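Local structure of Protease/Reverse transcriptase/ribonuclease H (Eastern chimpanzee simian foamy virus, 7KSF) at residues 60-65 against 86-91; 668-673 against 712-717. The protein copies the viral RNA genome into DNA by reverse transcription, degrades the RNA of RNA-DNA hybrids and probably cuts the viral polyprotein as an aspartic protease. The protein carries 1 engineered substitution. All blocks are in the same frame, centred on the assembly; numbering follows the deposited sequence.

Interaction 1 (60-65 against 86-91)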
ATOM      1  N   PHE A  60     -43.286   2.704  23.048  1.00 93.76           N
ATOM      2  CA  PHE A  60     -42.431   3.295  22.032  1.00 93.19           C
ATOM      3  C   PHE A  60     -42.842   2.763  20.666  1.00 93.27           C
ATOM      4  O   PHE A  60     -43.468   1.708  20.552  1.00 96.30           O
ATOM      5  CB  PHE A  60     -40.952   3.001  22.306  1.00104.10           C
ATOM      6  CG  PHE A  60     -40.651   1.542  22.483  1.00101.20           C
ATOM      7  CD1 PHE A  60     -40.307   0.756  21.394  1.00 93.30           C
ATOM      8  CD2 PHE A  60     -40.711   0.955  23.735  1.00100.76           C
ATOM      9  CE1 PHE A  60     -40.028  -0.586  21.553  1.00 98.13           C
ATOM     10  CE2 PHE A  60     -40.435  -0.388  23.901  1.00 98.26           C
ATOM     11  CZ  PHE A  60     -40.093  -1.159  22.807  1.00 93.02           C
ATOM     12  N   LYS A  61     -42.474   3.508  19.629  1.00 93.02           N
ATOM     13  CA  LYS A  61     -42.784   3.138  18.259  1.00 93.07           C
ATOM     14  C   LYS A  61     -41.635   2.346  17.647  1.00101.32           C
ATOM     15  O   LYS A  61     -40.464   2.677  17.846  1.00103.12           O
ATOM     16  CB  LYS A  61     -43.060   4.378  17.407  1.00 93.37           C
ATOM     17  CG  LYS A  61     -44.251   5.202  17.856  1.00 97.46           C
ATOM     18  CD  LYS A  61     -44.436   6.416  16.959  1.00105.26           C
ATOM     19  CE  LYS A  61     -45.595   7.281  17.430  1.00115.66           C
ATOM     20  NZ  LYS A  61     -45.767   8.494  16.581  1.00100.86           N
ATOM     21  N   VAL A  62     -41.982   1.298  16.908  1.00107.55           N
ATOM     22  CA  VAL A  62     -41.029   0.532  16.111  1.00 92.29           C
ATOM     23  C   VAL A  62     -41.539   0.560  14.678  1.00 92.51           C
ATOM     24  O   VAL A  62     -42.595  -0.012  14.376  1.00 92.99           O
ATOM     25  CB  VAL A  62     -40.870  -0.908  16.616  1.00 92.16           C
ATOM     26  CG1 VAL A  62     -40.055  -1.729  15.631  1.00 92.03           C
ATOM     27  CG2 VAL A  62     -40.210  -0.913  17.985  1.00 92.01           C
ATOM     28  N   LYS A  63     -40.798   1.238  13.795  1.00 92.14           N
ATOM     29  CA  LYS A  63     -41.206   1.448  12.404  1.00 92.36           C
ATOM     30  C   LYS A  63     -42.556   2.154  12.309  1.00 92.34           C
ATOM     31  O   LYS A  63     -43.277   2.005  11.319  1.00 94.66           O
ATOM     32  CB  LYS A  63     -41.246   0.130  11.622  1.00101.74           C
ATOM     33  CG  LYS A  63     -39.891  -0.497  11.354  1.00 91.15           C
ATOM     34  CD  LYS A  63     -40.030  -1.741  10.490  1.00 89.78           C
ATOM     35  CE  LYS A  63     -38.667  -2.275  10.083  1.00104.84           C
ATOM     36  NZ  LYS A  63     -38.760  -3.448   9.171  1.00 95.85           N
ATOM     37  N   GLY A  64     -42.917   2.923  13.335  1.00 93.49           N
ATOM     38  CA  GLY A  64     -44.173   3.637  13.360  1.00100.53           C
ATOM     39  C   GLY A  64     -45.265   3.002  14.200  1.00104.42           C
ATOM     40  O   GLY A  64     -46.245   3.685  14.524  1.00 94.50           O
ATOM     41  N   ARG A  65     -45.130   1.726  14.560  1.00 95.02           N
ATOM     42  CA  ARG A  65     -46.125   1.035  15.372  1.00 94.18           C
ATOM     43  C   ARG A  65     -45.682   1.013  16.829  1.00 93.96           C
ATOM     44  O   ARG A  65     -44.536   0.668  17.128  1.00 99.38           O
ATOM     45  CB  ARG A  65     -46.350  -0.394  14.873  1.00108.81           C
ATOM     46  CG  ARG A  65     -47.169  -0.490  13.599  1.00110.91           C
ATOM     47  CD  ARG A  65     -47.761  -1.879  13.426  1.00109.06           C
ATOM     48  NE  ARG A  65     -48.623  -2.245  14.546  1.00112.96           N
ATOM     49  CZ  ARG A  65     -49.336  -3.367  14.607  1.00107.05           C
ATOM     50  NH1 ARG A  65     -49.294  -4.236  13.606  1.00124.24           N
ATOM     51  NH2 ARG A  65     -50.093  -3.618  15.666  1.00108.65           N
ATOM     52  N   VAL A  86     -41.701  -8.155  20.463  1.00 96.97           N
ATOM     53  CA  VAL A  86     -42.104  -7.835  19.099  1.00 98.74           C
ATOM     54  C   VAL A  86     -42.314  -9.139  18.337  1.00106.61           C
ATOM     55  O   VAL A  86     -41.414  -9.592  17.617  1.00111.77           O
ATOM     56  CB  VAL A  86     -41.067  -6.935  18.414  1.00 98.08           C
ATOM     57  CG1 VAL A  86     -41.697  -6.198  17.259  1.00 99.38           C
ATOM     58  CG2 VAL A  86     -40.489  -5.949  19.413  1.00107.75           C
ATOM     59  N   PRO A  87     -43.481  -9.775  18.467  1.00 97.50           N
ATOM     60  CA  PRO A  87     -43.701 -11.055  17.789  1.00 98.46           C
ATOM     61  C   PRO A  87     -43.958 -10.893  16.302  1.00 98.19           C
ATOM     62  O   PRO A  87     -43.642 -11.788  15.515  1.00106.73           O
ATOM     63  CB  PRO A  87     -44.930 -11.619  18.513  1.00101.29           C
ATOM     64  CG  PRO A  87     -45.688 -10.408  18.919  1.00100.83           C
ATOM     65  CD  PRO A  87     -44.662  -9.345  19.236  1.00 97.66           C
ATOM     66  N   TRP A  88     -44.531  -9.755  15.903  1.00 97.52           N
ATOM     67  CA  TRP A  88     -44.822  -9.536  14.490  1.00 98.70           C
ATOM     68  C   TRP A  88     -43.541  -9.336  13.690  1.00 95.48           C
ATOM     69  O   TRP A  88     -43.309 -10.022  12.688  1.00 94.37           O
ATOM     70  CB  TRP A  88     -45.761  -8.342  14.318  1.00 98.07           C
ATOM     71  CG  TRP A  88     -45.343  -7.135  15.092  1.00 97.14           C
ATOM     72  CD1 TRP A  88     -45.537  -6.911  16.421  1.00 97.06           C
ATOM     73  CD2 TRP A  88     -44.666  -5.977  14.584  1.00 96.05           C
ATOM     74  NE1 TRP A  88     -45.021  -5.689  16.777  1.00114.31           N
ATOM     75  CE2 TRP A  88     -44.483  -5.095  15.668  1.00108.19           C
ATOM     76  CE3 TRP A  88     -44.198  -5.601  13.322  1.00 99.53           C
ATOM     77  CZ2 TRP A  88     -43.848  -3.863  15.530  1.00 95.69           C
ATOM     78  CZ3 TRP A  88     -43.569  -4.376  13.185  1.00104.28           C
ATOM     79  CH2 TRP A  88     -43.400  -3.523  14.283  1.00 94.47           C
ATOM     80  N   LEU A  89     -42.698  -8.404  14.119  1.00 95.43           N
ATOM     81  CA  LEU A  89     -41.460  -8.133  13.403  1.00 97.79           C
ATOM     82  C   LEU A  89     -40.498  -9.304  13.538  1.00100.02           C
ATOM     83  O   LEU A  89     -40.257  -9.805  14.643  1.00 95.18           O
ATOM     84  CB  LEU A  89     -40.817  -6.855  13.927  1.00104.84           C
ATOM     85  CG  LEU A  89     -39.420  -6.518  13.417  1.00104.36           C
ATOM     86  CD1 LEU A  89     -39.431  -6.342  11.909  1.00 93.15           C
ATOM     87  CD2 LEU A  89     -38.925  -5.264  14.108  1.00101.04           C
ATOM     88  N   THR A  90     -39.948  -9.739  12.410  1.00110.24           N
ATOM     89  CA  THR A  90     -39.006 -10.842  12.365  1.00 94.67           C
ATOM     90  C   THR A  90     -37.599 -10.318  12.124  1.00 93.77           C
ATOM     91  O   THR A  90     -37.398  -9.193  11.656  1.00 93.12           O
ATOM     92  CB  THR A  90     -39.394 -11.845  11.271  1.00 93.60           C
ATOM     93  OG1 THR A  90     -38.372 -12.843  11.148  1.00113.29           O
ATOM     94  CG2 THR A  90     -39.565 -11.140   9.932  1.00 93.26           C
ATOM     95  N   GLN A  91     -36.618 -11.147  12.462  1.00 93.22           N
ATOM     96  CA  GLN A  91     -35.222 -10.796  12.256  1.00 98.93           C
ATOM     97  C   GLN A  91     -34.848 -10.979  10.791  1.00 90.81           C
ATOM     98  O   GLN A  91     -35.162 -12.009  10.181  1.00 90.72           O
ATOM     99  CB  GLN A  91     -34.323 -11.649  13.148  1.00100.35           C
ATOM    100  CG  GLN A  91     -32.837 -11.542  12.852  1.00 96.09           C
ATOM    101  CD  GLN A  91     -32.352 -12.617  11.895  1.00102.13           C
ATOM    102  OE1 GLN A  91     -31.562 -12.349  10.989  1.00 99.59           O
ATOM    103  NE2 GLN A  91     -32.821 -13.842  12.097  1.00103.76           N
TER
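With its CA 8.9 Å from Val-86 CA, Val-62 starts a type I' turn ending at Arg-65, and from this tight bend Val-62, Lys-63 and Arg-65 meet Trp-88 and Leu-89 of a segment without regular structure. The six-membered end of the Trp-88 indole comes in edge first: CH2 is 3.6 Å from Val-62 O, which lies near the ring plane. The same oxygen accepts the backbone N-H of Arg-65, while Val-62 N donates to Arg-65 O, so two bonds close the turn. Val-62 CG1, anti to the backbone N (chi1 171°), touches both Trp-88 CH2 and Leu-89 CD2, at 4.0 Å from each. The turn joins strands 52-62 and 65-74 as a beta hairpin in the aspartic protease domain, and residues 86-91 belong to the loop that follows strand 79-81. Strand 6-9 borders the same site, where Leu-6 touches both Lys-63 and Leu-89. The extended chain of Lys-63 crosses Leu-89 at about a right angle and brings NZ to 4.0 Å from CD1. Arg-65 approaches the indole obliquely through CB, and its CZ stands 5.3 Å from the centroid of the five-membered ring, nearly on the normal, a long and at most weak cation-pi approach. Val-86 CG1 and Leu-89 CB pack on the opposite face of the indole, offset toward its rim.

Interaction 2 (668-673 against 712-717)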
ATOM      1  N   TYR A 668      22.194 -11.345 -27.618  1.00147.21           N
ATOM      2  CA  TYR A 668      21.826  -9.943 -27.779  1.00136.16           C
ATOM      3  C   TYR A 668      20.482  -9.627 -27.137  1.00136.78           C
ATOM      4  O   TYR A 668      20.277  -8.510 -26.649  1.00137.57           O
ATOM      5  CB  TYR A 668      21.798  -9.577 -29.262  1.00136.19           C
ATOM      6  CG  TYR A 668      21.395  -8.146 -29.537  1.00136.10           C
ATOM      7  CD1 TYR A 668      22.319  -7.114 -29.439  1.00143.70           C
ATOM      8  CD2 TYR A 668      20.094  -7.826 -29.903  1.00135.81           C
ATOM      9  CE1 TYR A 668      21.958  -5.806 -29.692  1.00136.42           C
ATOM     10  CE2 TYR A 668      19.723  -6.520 -30.155  1.00136.62           C
ATOM     11  CZ  TYR A 668      20.659  -5.512 -30.047  1.00136.82           C
ATOM     12  OH  TYR A 668      20.296  -4.210 -30.299  1.00144.29           O
ATOM     13  N   VAL A 669      19.560 -10.590 -27.124  1.00135.93           N
ATOM     14  CA  VAL A 669      18.227 -10.330 -26.591  1.00136.34           C
ATOM     15  C   VAL A 669      18.281 -10.151 -25.080  1.00138.51           C
ATOM     16  O   VAL A 669      17.782  -9.157 -24.539  1.00139.55           O
ATOM     17  CB  VAL A 669      17.264 -11.460 -26.993  1.00138.38           C
ATOM     18  CG1 VAL A 669      15.873 -11.200 -26.431  1.00147.37           C
ATOM     19  CG2 VAL A 669      17.209 -11.594 -28.505  1.00137.40           C
ATOM     20  N   ALA A 670      18.893 -11.103 -24.372  1.00138.73           N
ATOM     21  CA  ALA A 670      18.903 -11.046 -22.915  1.00141.20           C
ATOM     22  C   ALA A 670      19.728  -9.873 -22.404  1.00142.59           C
ATOM     23  O   ALA A 670      19.340  -9.212 -21.433  1.00143.63           O
ATOM     24  CB  ALA A 670      19.425 -12.362 -22.345  1.00142.86           C
ATOM     25  N   GLU A 671      20.872  -9.601 -23.038  1.00150.24           N
ATOM     26  CA  GLU A 671      21.696  -8.472 -22.613  1.00150.02           C
ATOM     27  C   GLU A 671      20.993  -7.145 -22.867  1.00142.59           C
ATOM     28  O   GLU A 671      21.104  -6.216 -22.058  1.00143.71           O
ATOM     29  CB  GLU A 671      23.047  -8.504 -23.328  1.00158.80           C
ATOM     30  CG  GLU A 671      23.863  -9.769 -23.099  1.00154.81           C
ATOM     31  CD  GLU A 671      24.432  -9.868 -21.700  1.00153.24           C
ATOM     32  OE1 GLU A 671      24.454  -8.844 -20.985  1.00149.88           O
ATOM     33  OE2 GLU A 671      24.860 -10.976 -21.315  1.00146.43           O
ATOM     34  N   SER A 672      20.269  -7.030 -23.984  1.00141.38           N
ATOM     35  CA  SER A 672      19.576  -5.782 -24.286  1.00141.72           C
ATOM     36  C   SER A 672      18.437  -5.529 -23.309  1.00143.04           C
ATOM     37  O   SER A 672      18.193  -4.386 -22.913  1.00149.19           O
ATOM     38  CB  SER A 672      19.053  -5.803 -25.721  1.00140.86           C
ATOM     39  OG  SER A 672      20.087  -6.126 -26.636  1.00142.20           O
ATOM     40  N   ALA A 673      17.728  -6.588 -22.905  1.00153.30           N
ATOM     41  CA  ALA A 673      16.635  -6.430 -21.957  1.00159.83           C
ATOM     42  C   ALA A 673      17.123  -6.037 -20.569  1.00154.62           C
ATOM     43  O   ALA A 673      16.321  -5.572 -19.752  1.00153.46           O
ATOM     44  CB  ALA A 673      15.821  -7.720 -21.878  1.00163.67           C
ATOM     45  N   ILE A 712       8.703 -10.374 -14.559  1.00138.64           N
ATOM     46  CA  ILE A 712       9.314 -11.179 -15.607  1.00137.88           C
ATOM     47  C   ILE A 712      10.819 -10.965 -15.567  1.00148.79           C
ATOM     48  O   ILE A 712      11.297  -9.838 -15.745  1.00154.70           O
ATOM     49  CB  ILE A 712       8.741 -10.818 -16.986  1.00135.92           C
ATOM     50  CG1 ILE A 712       7.212 -10.864 -16.952  1.00133.24           C
ATOM     51  CG2 ILE A 712       9.287 -11.756 -18.045  1.00148.42           C
ATOM     52  CD1 ILE A 712       6.560 -10.415 -18.240  1.00142.63           C
ATOM     53  N   THR A 713      11.563 -12.043 -15.339  1.00155.01           N
ATOM     54  CA  THR A 713      13.016 -12.037 -15.390  1.00162.24           C
ATOM     55  C   THR A 713      13.482 -12.721 -16.667  1.00162.11           C
ATOM     56  O   THR A 713      12.772 -13.541 -17.252  1.00158.37           O
ATOM     57  CB  THR A 713      13.615 -12.740 -14.165  1.00157.44           C
ATOM     58  OG1 THR A 713      13.027 -14.039 -14.028  1.00169.64           O
ATOM     59  CG2 THR A 713      13.347 -11.931 -12.907  1.00146.75           C
ATOM     60  N   ILE A 714      14.690 -12.370 -17.098  1.00162.21           N
ATOM     61  CA  ILE A 714      15.242 -12.834 -18.368  1.00167.79           C
ATOM     62  C   ILE A 714      16.669 -13.303 -18.139  1.00175.00           C
ATOM     63  O   ILE A 714      17.514 -12.533 -17.664  1.00177.80           O
ATOM     64  CB  ILE A 714      15.198 -11.735 -19.441  1.00158.25           C
ATOM     65  CG1 ILE A 714      13.751 -11.446 -19.847  1.00149.27           C
ATOM     66  CG2 ILE A 714      16.035 -12.135 -20.647  1.00149.02           C
ATOM     67  CD1 ILE A 714      13.612 -10.393 -20.917  1.00149.70           C
ATOM     68  N   GLN A 715      16.937 -14.563 -18.480  1.00165.08           N
ATOM     69  CA  GLN A 715      18.258 -15.166 -18.416  1.00154.15           C
ATOM     70  C   GLN A 715      18.805 -15.373 -19.829  1.00148.66           C
ATOM     71  O   GLN A 715      18.235 -14.894 -20.817  1.00146.87           O
ATOM     72  CB  GLN A 715      18.208 -16.488 -17.645  1.00149.70           C
ATOM     73  CG  GLN A 715      18.094 -16.350 -16.143  1.00151.34           C
ATOM     74  CD  GLN A 715      18.223 -17.683 -15.433  1.00150.39           C
ATOM     75  OE1 GLN A 715      18.424 -18.719 -16.067  1.00147.54           O
ATOM     76  NE2 GLN A 715      18.108 -17.665 -14.110  1.00160.25           N
ATOM     77  N   HIS A 716      19.911 -16.108 -19.915  1.00147.51           N
ATOM     78  CA  HIS A 716      20.543 -16.420 -21.192  1.00145.42           C
ATOM     79  C   HIS A 716      21.445 -17.626 -21.000  1.00144.87           C
ATOM     80  O   HIS A 716      22.250 -17.655 -20.064  1.00145.83           O
ATOM     81  CB  HIS A 716      21.346 -15.226 -21.724  1.00146.21           C
ATOM     82  CG  HIS A 716      22.115 -14.499 -20.666  1.00161.55           C
ATOM     83  ND1 HIS A 716      21.616 -13.388 -20.017  1.00170.16           N
ATOM     84  CD2 HIS A 716      23.344 -14.716 -20.145  1.00161.43           C
ATOM     85  CE1 HIS A 716      22.505 -12.953 -19.144  1.00164.22           C
ATOM     86  NE2 HIS A 716      23.562 -13.742 -19.199  1.00161.62           N
ATOM     87  N   GLU A 717      21.306 -18.612 -21.892  1.00143.59           N
ATOM     88  CA  GLU A 717      22.123 -19.854 -21.840  1.00143.17           C
ATOM     89  C   GLU A 717      22.502 -20.264 -23.267  1.00154.78           C
ATOM     90  O   GLU A 717      21.584 -20.512 -24.073  1.00154.67           O
ATOM     91  CB  GLU A 717      21.352 -20.972 -21.134  1.00141.84           C
ATOM     92  CG  GLU A 717      21.301 -20.810 -19.626  1.00141.51           C
ATOM     93  CD  GLU A 717      20.850 -22.048 -18.871  1.00140.24           C
ATOM     94  OE1 GLU A 717      20.783 -23.126 -19.494  1.00139.33           O
ATOM     95  OE2 GLU A 717      20.565 -21.933 -17.662  1.00139.74           O
TER
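Tyr-668 O accepts the backbone N-H of Ser-672 at 3.0 Å, one of the bonds of the helix that lays Ala-670, Glu-671 and Ala-673 against Ile-714 and His-716. Ser-672 OG also turns to this carbonyl, although its modelled separation is too short to be trusted. Between helix 668-673 and strand 712-716 the axes approach to 7.7 Å, and their N-to-C directions differ by 139°. No hydrogen bond spans the two segments; the join is made mainly by two alanines packed on Ile-714 and His-716. Ala-670 CB points into the strand, where it meets Gln-715 O, the CB and ND1 of His-716, and Ile-714 CG2 at 3.8 Å. Ile-714 divides its branches between two alanines: CG2, anti to the backbone N, lies against Ala-670, while the other branch carries CD1 to 3.6 Å from Ala-673 CB. The sheet here is that of the RNase H fold, five mixed strands in the order 3-2-1-4-5, and 712-716 is an edge strand of it, paired in parallel with 660-664. Helices 667-683 and 694-708 fall within the connection between those two strands. Val-669, on another side of the helix, packs on Ile-643 and Val-646 of helix 638-654. The Glu-671 chain bends at chi2 (-72°), which turns CD back; OE2 lies over one face of the His-716 imidazole, 3.7 Å from NE2 and offset toward the ring's rim. Carboxylate and ring planes are 42° apart, and Ala-670 CB meets the same ring at its edge.

Interaction 1 belongs to the protease region and interaction 2 to the RNase H region, so the pair samples two distant ends of one multifunctional chain. Their centres are about 71 Å apart, their nearest atoms about 48 Å, and they lie on opposite sides of the chain's centre without touching. Along the sequence they follow in series, with the reverse transcriptase region between. Both are surface contacts without a hydrogen bond across them, but one sets a hairpin turn against a loop and the other a helix against an edge strand. Interaction 2 does not reach the metal site: the His-716 side chain is about 12 Å from the calcium ion held by Gly-596 and Glu-642.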